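PDB 2G5C: prephenate dehydrogenase from Aquifex aeolicus, which catalyses the NAD-dependent oxidative decarboxylation of prephenate to 3-(4-hydroxyphenyl)pyruvate, a step of L-tyrosine biosynthesis. Local coordinates for the interface of chains A and B. Coordinates in Å, arbitrary orientation; residue numbers count along the deposited sequence, not the author numbering. Chains: chain A/B, prephenate dehydrogenase.

Contact 1: the interface of chains A and B. Residues chain A 192, 227-228, 230-231, 234; chain B 264, 267-268, 271-272.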
loop_
_atom_site.group_PDB
_atom_site.type_symbol
_atom_site.label_atom_id
_atom_site.label_comp_id
_atom_site.label_asym_id
_atom_site.label_seq_id
_atom_site.Cartn_x
_atom_site.Cartn_y
_atom_site.Cartn_z
ATOM N N PHE A 192 -7.651 2.469 6.675
ATOM C CA PHE A 192 -9.043 2.426 7.127
ATOM C C PHE A 192 -9.710 3.754 6.767
ATOM O O PHE A 192 -10.848 3.785 6.292
ATOM C CB PHE A 192 -9.114 2.210 8.643
ATOM C CG PHE A 192 -8.773 0.812 9.081
ATOM C CD1 PHE A 192 -9.508 -0.277 8.621
ATOM C CD2 PHE A 192 -7.729 0.581 9.978
ATOM C CE1 PHE A 192 -9.210 -1.585 9.050
ATOM C CE2 PHE A 192 -7.420 -0.718 10.414
ATOM C CZ PHE A 192 -8.162 -1.803 9.949
ATOM N N PRO A 227 -10.929 -6.237 11.977
ATOM C CA PRO A 227 -11.497 -5.071 12.662
ATOM C C PRO A 227 -11.370 -5.122 14.182
ATOM O O PRO A 227 -11.139 -4.101 14.831
ATOM C CB PRO A 227 -12.955 -5.083 12.205
ATOM C CG PRO A 227 -12.862 -5.670 10.836
ATOM C CD PRO A 227 -11.914 -6.821 11.050
ATOM N N ILE A 228 -11.532 -6.315 14.744
ATOM C CA ILE A 228 -11.442 -6.492 16.185
ATOM C C ILE A 228 -10.001 -6.334 16.661
ATOM O O ILE A 228 -9.745 -5.624 17.632
ATOM C CB ILE A 228 -11.984 -7.884 16.617
ATOM C CG1 ILE A 228 -13.516 -7.893 16.554
ATOM C CG2 ILE A 228 -11.527 -8.213 18.028
ATOM C CD1 ILE A 228 -14.089 -7.582 15.181
ATOM N N TRP A 230 -7.508 -4.740 15.240
ATOM C CA TRP A 230 -7.093 -3.352 15.132
ATOM C C TRP A 230 -7.798 -2.439 16.129
ATOM O O TRP A 230 -7.226 -1.438 16.562
ATOM C CB TRP A 230 -7.245 -2.865 13.680
ATOM C CG TRP A 230 -6.120 -3.414 12.851
ATOM C CD1 TRP A 230 -6.162 -4.483 11.998
ATOM C CD2 TRP A 230 -4.742 -3.031 12.942
ATOM N NE1 TRP A 230 -4.891 -4.797 11.565
ATOM C CE2 TRP A 230 -4.003 -3.921 12.131
ATOM C CE3 TRP A 230 -4.060 -2.024 13.639
ATOM C CZ2 TRP A 230 -2.612 -3.837 11.999
ATOM C CZ3 TRP A 230 -2.680 -1.939 13.507
ATOM C CH2 TRP A 230 -1.970 -2.845 12.692
ATOM N N ARG A 231 -9.026 -2.779 16.512
ATOM C CA ARG A 231 -9.729 -1.974 17.512
ATOM C C ARG A 231 -8.955 -2.111 18.817
ATOM O O ARG A 231 -8.825 -1.159 19.585
ATOM C CB ARG A 231 -11.147 -2.484 17.760
ATOM C CG ARG A 231 -11.806 -1.812 18.966
ATOM C CD ARG A 231 -12.898 -2.671 19.582
ATOM N NE ARG A 231 -12.359 -3.850 20.248
ATOM C CZ ARG A 231 -13.105 -4.848 20.712
ATOM N NH1 ARG A 231 -14.424 -4.806 20.576
ATOM N NH2 ARG A 231 -12.536 -5.886 21.314
ATOM N N PHE A 234 -5.485 -0.249 18.448
ATOM C CA PHE A 234 -5.676 1.194 18.550
ATOM C C PHE A 234 -5.978 1.616 19.985
ATOM O O PHE A 234 -5.629 2.724 20.395
ATOM C CB PHE A 234 -6.791 1.670 17.603
ATOM C CG PHE A 234 -6.442 1.555 16.140
ATOM C CD1 PHE A 234 -5.121 1.686 15.710
ATOM C CD2 PHE A 234 -7.434 1.354 15.186
ATOM C CE1 PHE A 234 -4.795 1.618 14.353
ATOM C CE2 PHE A 234 -7.120 1.285 13.823
ATOM C CZ PHE A 234 -5.797 1.417 13.407
ATOM N N GLU B 264 -15.327 1.938 21.504
ATOM C CA GLU B 264 -15.150 0.556 21.067
ATOM C C GLU B 264 -16.077 0.040 19.973
ATOM O O GLU B 264 -15.615 -0.485 18.958
ATOM C CB GLU B 264 -15.257 -0.385 22.269
ATOM C CG GLU B 264 -14.299 -0.078 23.414
ATOM C CD GLU B 264 -12.839 -0.220 23.029
ATOM O OE1 GLU B 264 -12.338 0.612 22.238
ATOM O OE2 GLU B 264 -12.194 -1.170 23.521
ATOM N N LEU B 267 -15.939 2.252 16.720
ATOM C CA LEU B 267 -14.627 2.070 16.104
ATOM C C LEU B 267 -14.622 0.785 15.281
ATOM O O LEU B 267 -14.152 0.775 14.151
ATOM C CB LEU B 267 -13.515 2.018 17.168
ATOM C CG LEU B 267 -12.086 1.836 16.632
ATOM C CD1 LEU B 267 -11.752 2.965 15.654
ATOM C CD2 LEU B 267 -11.086 1.821 17.789
ATOM N N VAL B 268 -15.155 -0.298 15.847
ATOM C CA VAL B 268 -15.212 -1.570 15.133
ATOM C C VAL B 268 -16.040 -1.413 13.862
ATOM O O VAL B 268 -15.689 -1.960 12.817
ATOM C CB VAL B 268 -15.868 -2.685 15.982
ATOM C CG1 VAL B 268 -16.062 -3.926 15.133
ATOM C CG2 VAL B 268 -15.005 -3.013 17.180
ATOM N N LEU B 271 -14.010 0.401 11.210
ATOM C CA LEU B 271 -13.004 -0.484 10.621
ATOM C C LEU B 271 -13.595 -1.597 9.764
ATOM O O LEU B 271 -12.926 -2.113 8.869
ATOM C CB LEU B 271 -12.131 -1.098 11.719
ATOM C CG LEU B 271 -11.556 -0.097 12.728
ATOM C CD1 LEU B 271 -10.685 -0.848 13.719
ATOM C CD2 LEU B 271 -10.761 0.995 12.011
ATOM N N LYS B 272 -14.842 -1.970 10.046
ATOM C CA LYS B 272 -15.515 -3.015 9.283
ATOM C C LYS B 272 -15.893 -2.521 7.889
ATOM O O LYS B 272 -16.235 -3.315 7.009
ATOM C CB LYS B 272 -16.776 -3.488 10.008
ATOM C CG LYS B 272 -16.539 -4.484 11.132
ATOM C CD LYS B 272 -17.869 -4.929 11.720
ATOM C CE LYS B 272 -17.691 -6.025 12.750
ATOM N NZ LYS B 272 -18.992 -6.389 13.386
#

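Contact 2: the interface of chains A and B. Residues chain A 189-190, 192-194, 196-197, 245, 248-249, 252; chain B 186, 190, 248, 251-252, 255, 270.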
loop_
_atom_site.group_PDB
_atom_site.type_symbol
_atom_site.label_atom_id
_atom_site.label_comp_id
_atom_site.label_asym_id
_atom_site.label_seq_id
_atom_site.Cartn_x
_atom_site.Cartn_y
_atom_site.Cartn_z
ATOM N N ALA A 189 -4.187 2.647 10.103
ATOM C CA ALA A 189 -5.187 3.670 10.401
ATOM C C ALA A 189 -5.467 4.490 9.140
ATOM O O ALA A 189 -6.615 4.833 8.835
ATOM C CB ALA A 189 -4.688 4.577 11.510
ATOM N N VAL A 190 -4.405 4.803 8.406
ATOM C CA VAL A 190 -4.525 5.573 7.174
ATOM C C VAL A 190 -5.368 4.839 6.128
ATOM O O VAL A 190 -6.213 5.443 5.468
ATOM C CB VAL A 190 -3.117 5.889 6.597
ATOM C CG1 VAL A 190 -3.213 6.248 5.129
ATOM C CG2 VAL A 190 -2.507 7.049 7.374
ATOM N N PHE A 192 -7.651 2.469 6.675
ATOM C CA PHE A 192 -9.043 2.426 7.127
ATOM C C PHE A 192 -9.710 3.754 6.767
ATOM O O PHE A 192 -10.848 3.785 6.292
ATOM C CB PHE A 192 -9.114 2.210 8.643
ATOM C CG PHE A 192 -8.773 0.812 9.081
ATOM C CD1 PHE A 192 -9.508 -0.277 8.621
ATOM C CD2 PHE A 192 -7.729 0.581 9.978
ATOM C CE1 PHE A 192 -9.210 -1.585 9.050
ATOM C CE2 PHE A 192 -7.420 -0.718 10.414
ATOM C CZ PHE A 192 -8.162 -1.803 9.949
ATOM N N ALA A 193 -8.992 4.852 6.993
ATOM C CA ALA A 193 -9.515 6.181 6.697
ATOM C C ALA A 193 -9.723 6.392 5.196
ATOM O O ALA A 193 -10.679 7.040 4.788
ATOM C CB ALA A 193 -8.579 7.252 7.249
ATOM N N LEU A 194 -8.813 5.863 4.382
ATOM C CA LEU A 194 -8.922 5.976 2.924
ATOM C C LEU A 194 -10.210 5.294 2.454
ATOM O O LEU A 194 -10.911 5.803 1.573
ATOM C CB LEU A 194 -7.734 5.291 2.229
ATOM C CG LEU A 194 -6.668 6.100 1.489
ATOM C CD1 LEU A 194 -7.333 7.163 0.618
ATOM C CD2 LEU A 194 -5.717 6.729 2.487
ATOM N N ASP A 196 -12.901 4.795 4.268
ATOM C CA ASP A 196 -14.030 5.614 4.693
ATOM C C ASP A 196 -14.207 6.768 3.713
ATOM O O ASP A 196 -15.333 7.141 3.362
ATOM C CB ASP A 196 -13.801 6.165 6.102
ATOM C CG ASP A 196 -15.012 6.890 6.642
ATOM O OD1 ASP A 196 -16.019 6.209 6.944
ATOM O OD2 ASP A 196 -14.964 8.137 6.753
ATOM N N THR A 197 -13.089 7.320 3.254
ATOM C CA THR A 197 -13.103 8.442 2.319
ATOM C C THR A 197 -13.773 8.093 0.991
ATOM O O THR A 197 -14.597 8.855 0.485
ATOM C CB THR A 197 -11.668 8.946 2.015
ATOM O OG1 THR A 197 -11.005 9.287 3.238
ATOM C CG2 THR A 197 -11.717 10.178 1.126
ATOM N N ILE A 245 -0.650 9.663 14.141
ATOM C CA ILE A 245 -1.634 10.286 13.262
ATOM C C ILE A 245 -1.403 11.793 13.190
ATOM O O ILE A 245 -1.528 12.391 12.129
ATOM C CB ILE A 245 -3.082 10.027 13.746
ATOM C CG1 ILE A 245 -3.435 8.551 13.550
ATOM C CG2 ILE A 245 -4.061 10.916 12.980
ATOM C CD1 ILE A 245 -4.835 8.182 14.040
ATOM N N PHE A 248 1.627 12.393 11.124
ATOM C CA PHE A 248 1.261 12.170 9.733
ATOM C C PHE A 248 0.494 13.362 9.157
ATOM O O PHE A 248 0.758 13.797 8.034
ATOM C CB PHE A 248 0.400 10.899 9.613
ATOM C CG PHE A 248 -0.256 10.741 8.267
ATOM C CD1 PHE A 248 0.489 10.364 7.154
ATOM C CD2 PHE A 248 -1.610 11.020 8.104
ATOM C CE1 PHE A 248 -0.107 10.268 5.889
ATOM C CE2 PHE A 248 -2.223 10.928 6.847
ATOM C CZ PHE A 248 -1.469 10.552 5.734
ATOM N N GLU A 249 -0.464 13.891 9.917
ATOM C CA GLU A 249 -1.229 15.021 9.421
ATOM C C GLU A 249 -0.355 16.261 9.258
ATOM O O GLU A 249 -0.664 17.132 8.456
ATOM C CB GLU A 249 -2.435 15.300 10.326
ATOM C CG GLU A 249 -3.434 14.149 10.326
ATOM C CD GLU A 249 -4.688 14.430 11.133
ATOM O OE1 GLU A 249 -4.563 14.973 12.248
ATOM O OE2 GLU A 249 -5.795 14.088 10.658
ATOM N N LEU A 252 1.264 15.614 5.839
ATOM C CA LEU A 252 0.270 15.737 4.782
ATOM C C LEU A 252 -0.174 17.193 4.603
ATOM O O LEU A 252 -0.401 17.646 3.484
ATOM C CB LEU A 252 -0.939 14.841 5.089
ATOM C CG LEU A 252 -2.127 14.885 4.111
ATOM C CD1 LEU A 252 -1.639 14.589 2.697
ATOM C CD2 LEU A 252 -3.213 13.872 4.535
ATOM N N LEU B 186 -4.952 11.413 -4.455
ATOM C CA LEU B 186 -5.003 11.379 -2.994
ATOM C C LEU B 186 -4.114 10.254 -2.438
ATOM O O LEU B 186 -3.281 10.485 -1.562
ATOM C CB LEU B 186 -6.453 11.193 -2.509
ATOM C CG LEU B 186 -6.659 10.849 -1.024
ATOM C CD1 LEU B 186 -6.033 11.928 -0.132
ATOM C CD2 LEU B 186 -8.165 10.715 -0.732
ATOM N N VAL B 190 -0.985 10.593 0.096
ATOM C CA VAL B 190 -0.910 9.858 1.358
ATOM C C VAL B 190 0.387 9.041 1.426
ATOM O O VAL B 190 1.047 8.986 2.466
ATOM C CB VAL B 190 -2.125 8.912 1.510
ATOM C CG1 VAL B 190 -1.933 7.976 2.700
ATOM C CG2 VAL B 190 -3.401 9.739 1.685
ATOM N N PHE B 248 -10.345 13.377 2.938
ATOM C CA PHE B 248 -9.612 12.317 3.605
ATOM C C PHE B 248 -9.344 12.697 5.058
ATOM O O PHE B 248 -9.512 11.883 5.957
ATOM C CB PHE B 248 -8.279 12.062 2.888
ATOM C CG PHE B 248 -7.334 11.176 3.654
ATOM C CD1 PHE B 248 -7.600 9.819 3.810
ATOM C CD2 PHE B 248 -6.199 11.711 4.259
ATOM C CE1 PHE B 248 -6.754 9.007 4.560
ATOM C CE2 PHE B 248 -5.342 10.908 5.015
ATOM C CZ PHE B 248 -5.622 9.553 5.168
ATOM N N SER B 251 -12.262 12.162 7.202
ATOM C CA SER B 251 -12.431 10.755 7.557
ATOM C C SER B 251 -11.413 10.317 8.608
ATOM O O SER B 251 -11.761 9.614 9.553
ATOM C CB SER B 251 -12.291 9.862 6.317
ATOM O OG SER B 251 -13.414 9.998 5.461
ATOM N N LEU B 252 -10.157 10.728 8.438
ATOM C CA LEU B 252 -9.109 10.366 9.387
ATOM C C LEU B 252 -9.365 11.008 10.744
ATOM O O LEU B 252 -9.129 10.398 11.786
ATOM C CB LEU B 252 -7.732 10.796 8.860
ATOM C CG LEU B 252 -6.509 10.578 9.764
ATOM C CD1 LEU B 252 -6.394 9.125 10.189
ATOM C CD2 LEU B 252 -5.258 11.001 9.013
ATOM N N LEU B 255 -11.866 9.026 12.608
ATOM C CA LEU B 255 -11.277 7.820 13.171
ATOM C C LEU B 255 -10.515 8.226 14.433
ATOM O O LEU B 255 -10.586 7.562 15.460
ATOM C CB LEU B 255 -10.316 7.181 12.161
ATOM C CG LEU B 255 -9.454 6.019 12.666
ATOM C CD1 LEU B 255 -10.344 4.869 13.130
ATOM C CD2 LEU B 255 -8.522 5.560 11.554
ATOM N N TYR B 270 -16.510 1.320 12.139
ATOM C CA TYR B 270 -15.738 2.116 11.191
ATOM C C TYR B 270 -14.739 1.221 10.458
ATOM O O TYR B 270 -14.639 1.265 9.231
ATOM C CB TYR B 270 -14.986 3.227 11.931
ATOM C CG TYR B 270 -14.240 4.211 11.048
ATOM C CD1 TYR B 270 -14.696 5.518 10.892
ATOM C CD2 TYR B 270 -13.052 3.851 10.408
ATOM C CE1 TYR B 270 -13.986 6.449 10.129
ATOM C CE2 TYR B 270 -12.338 4.775 9.641
ATOM C CZ TYR B 270 -12.807 6.068 9.510
ATOM O OH TYR B 270 -12.090 6.992 8.789
HETATM O O HOH W 1 -12.480 1.699 7.462
#

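Contact 1: the interface of chains A and B
B:Leu271 is the main wedge of this apolar patch between the two subunits. Its CG stands beside the backbone N, anti to the carbonyl carbon (chi1 -50°), and the two methyls part in different directions. CD2 lies over one face of the A:Phe192 ring, offset toward the rim, and comes to 3.5 Å from A:Phe192 CG in a CH-pi contact. CD1 turns to the start of helix 227-236 and meets the backbone carbonyl, 3.5 Å from A:Pro227 O. The same methyl touches the base of A:Trp230, 4.0 Å from its CB. A:Phe234 meets both methyls of the leucine tip to tip, through CE2 and CD2 of its ring.

One turn earlier on the B helix, B:Val268 crosses A:Arg231 obliquely. The arginine sends CG anti to its backbone N (chi1 170°). Its aliphatic stem makes the closer contacts, and the chain bends at chi3 (70°) beyond them. B:Val268 CG2 packs closely on A:Arg231 CD, and CG1 reaches toward A:Ile228 CD1. B:Leu267 CD2 also meets the stem, 3.9 Å from A:Arg231 CG. The guanidinium makes no salt bridge with B:Glu264: A:Arg231 NE stays 4.2 Å from B:Glu264 OE2, although the opposite charges may still attract. At the far end, the extended B:Lys272 crosses A:Pro227 at about a right angle, with its CG 3.8 Å from A:Pro227 CB.

Behind this first layer, A:Trp230 CD1 sits in plane at the edge of the A:Phe192 ring. A:Phe192 CD2 in turn lies at the edge of the A:Phe234 ring. This aromatic cluster probably steadies the face that receives the leucine. No hydrogen bond spans the patch. It joins A helix 227-236 and one residue of A helix 173-201 to B helix 264-272, within the two-fold symmetric interface of the two chains, probably the biological dimer.

Contact 2: the interface of chains A and B
Hydrogen bonds mark one flank of this helix-packed interface. B:Ser251 OG donates to the A:Asp196 carboxylate, 2.7 Å from OD2, and uses that oxygen's anti lone pair. A weak bond runs from the same hydroxyl to A:Thr197 OG1. The threonine hydroxyl itself donates to A:Ala193 O, from above the carbonyl plane. On the B side, B:Tyr270 OH donates to B:Ser251 O at 2.8 Å, 65° out of the carbonyl plane. A water links the backbones, 2.9 Å from A:Phe192 O and 2.8 Å from B:Tyr270 O.

The tyrosine also packs against A:Asp196. The two side chains cross at about a right angle, with carboxylate and ring planes 25° apart, and B:Tyr270 CZ is 3.6 Å from A:Asp196 CB. B:Leu255 CD1 lies over one face of the ring. An alanine at B:Tyr270 would probably loosen this flank, since the bond to B:Ser251 O and the packing on A:Asp196 would go.

Apolar packing fills the rest. The two Phe248 rings meet tip to tip, their CE2 atoms 3.6 Å apart. Each chi1 is close to 168°, with CG anti to the backbone N, and each ring has its own chain's Val190 CG2 over one face. A:Leu194 CD2 and A:Ala193 CB pack at B:Phe248 CE1. B:Leu252 CD2 touches A:Phe248 CE2 at 3.7 Å, and its CD1 meets A:Ile245 CG2 as the two side chains slide past each other in opposite directions. The Val190 side chains meet tip to tip through their CG1 methyls, in tight packing.

A helices 173-201 and 238-260 pack here against their B counterparts, with B:Tyr270 added from B helix 264-272.

The centres of contact 1 and contact 2 lie about 13 Å apart, measured between their C-alpha atoms. A:Phe192 belongs to both: its ring serves contact 1 and its backbone carbonyl serves contact 2. A helix 173-201 and B helix 264-272 also reach both, so the two patches are tied through common elements. Contact 1 is apolar, while contact 2 adds polar bonds beside its hydrophobic centre. Two-fold symmetry repeats each with the chains exchanged. The helices fall largely in the family's dimerization region, so this interface is likely to be the biological dimer, with the nucleotide-binding domains held at its two ends.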